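Local coordinates for putative methyltransferase protein (Bacteroides fragilis, PDB 5BP9), which probably transfers methyl groups from S-adenosylmethionine to an unidentified substrate and binds the product S-adenosyl-L-homocysteine, at residues 134-139 with 145-150. Numbering follows the deposited sequence. Where two conformers were deposited one is given.
Sequences LSVEVM and KDARQV
Val-136 meets the backbone of Ala-147, Arg-148 and Gln-149 with both of its methyl groups, and this van der Waals contact of methyls with peptide atoms makes up most of the helix side of the contact. With CG1 anti to the backbone N (chi1 170°), CG2 falls beside that N and lies 3.6 Å from Arg-148 O and 3.8 Å from Gln-149 CA, while CG1 comes within 4.0 Å of Ala-147 O, so the valine touches peptide atoms more closely than side chains. Among side chains its nearest partner is Gln-149, at 4.0 Å from CG2 to CB.

A second apolar touch lies one helical turn further on, where the CB of the selenomethionine Met-139 reaches the CB of Ala-147 at 3.8 Å. The methyl of Ala-147 points to the helix and also lies near Val-136, with 4.5 Å between its CB and Val-136 CG1. The Met-139 side chain also packs on Ala-128 and Asp-130 of strand 125-130 and on Ala-110.

No hydrogen bond joins the two segments; two polar groups at the contact have partners outside them. Ala-147 O accepts from Lys-140 NZ, a residue of the same helix just beyond Met-139. Gln-149, extended past CG, carries its NE2 to Ile-131 O.

The geometry is that of a beta-alpha-beta crossover in a Rossmann-like methyltransferase domain: helix 133-142 runs nearly antiparallel to strand 147-149, at 164° and 7.9 Å between the segment axes. Arg-148 is hydrogen-bonded through its backbone to Ala-128 and Asp-130, which sets this edge strand parallel to strand 125-130. Asp-130 binds S-adenosyl-L-homocysteine, and Val-150, next after Gln-149, touches the same ligand. Helix 49-60 packs against Ser-135 and Val-138 of helix 133-142.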
loop_
_atom_site.group_PDB
_atom_site.type_symbol
_atom_site.label_atom_id
_atom_site.label_comp_id
_atom_site.label_asym_id
_atom_site.label_seq_id
_atom_site.Cartn_x
_atom_site.Cartn_y
_atom_site.Cartn_z
ATOM N N LEU A 134 -10.915 5.961 10.310
ATOM C CA LEU A 134 -10.224 6.075 11.580
ATOM C C LEU A 134 -8.712 6.281 11.383
ATOM O O LEU A 134 -8.059 6.959 12.193
ATOM C CB LEU A 134 -10.537 4.866 12.473
ATOM C CG LEU A 134 -11.971 4.817 13.002
ATOM C CD1 LEU A 134 -12.338 3.448 13.548
ATOM C CD2 LEU A 134 -12.179 5.901 14.048
ATOM N N SER A 135 -8.145 5.717 10.309
ATOM C CA SER A 135 -6.752 5.963 9.973
ATOM C C SER A 135 -6.537 7.423 9.612
ATOM O O SER A 135 -5.579 8.036 10.079
ATOM C CB SER A 135 -6.293 5.053 8.846
ATOM O OG SER A 135 -6.376 3.680 9.220
ATOM N N VAL A 136 -7.432 7.978 8.806
ATOM C CA VAL A 136 -7.350 9.393 8.443
ATOM C C VAL A 136 -7.486 10.306 9.669
ATOM O O VAL A 136 -6.719 11.293 9.794
ATOM C CB VAL A 136 -8.341 9.731 7.309
ATOM C CG1 VAL A 136 -8.454 11.235 7.070
ATOM C CG2 VAL A 136 -7.955 8.987 6.027
ATOM N N GLU A 137 -8.386 9.946 10.598
ATOM C CA GLU A 137 -8.524 10.665 11.883
ATOM C C GLU A 137 -7.195 10.748 12.584
ATOM O O GLU A 137 -6.758 11.819 12.977
ATOM C CB GLU A 137 -9.515 9.940 12.832
ATOM C CG GLU A 137 -9.412 10.277 14.331
ATOM C CD GLU A 137 -10.459 9.568 15.180
ATOM O OE1 GLU A 137 -10.067 9.021 16.241
ATOM O OE2 GLU A 137 -11.648 9.564 14.761
ATOM N N VAL A 138 -6.570 9.594 12.764
ATOM C CA VAL A 138 -5.297 9.506 13.455
ATOM C C VAL A 138 -4.211 10.294 12.757
ATOM O O VAL A 138 -3.476 11.026 13.418
ATOM C CB VAL A 138 -4.889 8.035 13.703
ATOM C CG1 VAL A 138 -3.425 7.889 14.158
ATOM C CG2 VAL A 138 -5.843 7.427 14.726
HETATM N N MSE A 139 -4.102 10.154 11.439
HETATM C CA MSE A 139 -3.140 10.938 10.687
HETATM C C MSE A 139 -3.287 12.413 10.971
HETATM O O MSE A 139 -2.280 13.106 11.183
HETATM C CB MSE A 139 -3.240 10.731 9.163
HETATM C CG MSE A 139 -2.708 9.353 8.816
HETATM SE SE MSE A 139 -2.342 9.227 6.900
HETATM C CE MSE A 139 -4.078 8.463 6.455
ATOM N N LYS A 145 -0.289 16.991 7.431
ATOM C CA LYS A 145 -0.867 18.274 7.016
ATOM C C LYS A 145 -1.955 18.116 5.971
ATOM O O LYS A 145 -2.904 18.897 5.958
ATOM C CB LYS A 145 0.238 19.228 6.534
ATOM C CG LYS A 145 1.242 19.625 7.615
ATOM C CD LYS A 145 2.387 20.449 7.037
ATOM N N ASP A 146 -1.818 17.094 5.116
ATOM C CA ASP A 146 -2.794 16.847 4.054
ATOM C C ASP A 146 -3.116 15.347 4.011
ATOM O O ASP A 146 -2.584 14.635 3.184
ATOM C CB ASP A 146 -2.292 17.338 2.690
ATOM C CG ASP A 146 -3.346 17.181 1.575
ATOM O OD1 ASP A 146 -4.544 17.142 1.883
ATOM O OD2 ASP A 146 -2.996 17.111 0.387
ATOM N N ALA A 147 -3.976 14.907 4.926
ATOM C CA ALA A 147 -4.516 13.535 4.968
ATOM C C ALA A 147 -5.982 13.569 4.551
ATOM O O ALA A 147 -6.767 14.321 5.135
ATOM C CB ALA A 147 -4.401 12.955 6.361
ATOM N N ARG A 148 -6.352 12.715 3.584
ATOM C CA ARG A 148 -7.685 12.665 3.001
ATOM C C ARG A 148 -8.209 11.244 2.958
ATOM O O ARG A 148 -7.442 10.288 2.716
ATOM C CB ARG A 148 -7.669 13.191 1.573
ATOM C CG ARG A 148 -7.147 14.610 1.419
ATOM C CD ARG A 148 -6.889 14.885 -0.060
ATOM N NE ARG A 148 -8.128 14.850 -0.798
ATOM C CZ ARG A 148 -8.242 15.188 -2.077
ATOM N NH1 ARG A 148 -7.166 15.560 -2.781
ATOM N NH2 ARG A 148 -9.437 15.124 -2.656
ATOM N N GLN A 149 -9.512 11.106 3.202
ATOM C CA GLN A 149 -10.204 9.829 3.053
ATOM C C GLN A 149 -10.746 9.746 1.624
ATOM O O GLN A 149 -11.799 10.301 1.301
ATOM C CB GLN A 149 -11.329 9.645 4.077
ATOM C CG GLN A 149 -11.837 8.210 4.105
ATOM C CD GLN A 149 -13.138 8.039 4.817
ATOM O OE1 GLN A 149 -13.818 9.009 5.172
ATOM N NE2 GLN A 149 -13.528 6.801 4.991
ATOM N N VAL A 150 -9.970 9.061 0.786
ATOM C CA VAL A 150 -10.354 8.877 -0.593
ATOM C C VAL A 150 -9.679 7.616 -1.139
ATOM O O VAL A 150 -8.585 7.225 -0.729
ATOM C CB VAL A 150 -10.070 10.149 -1.424
ATOM C CG1 VAL A 150 -8.572 10.420 -1.479
ATOM C CG2 VAL A 150 -10.708 10.060 -2.819
#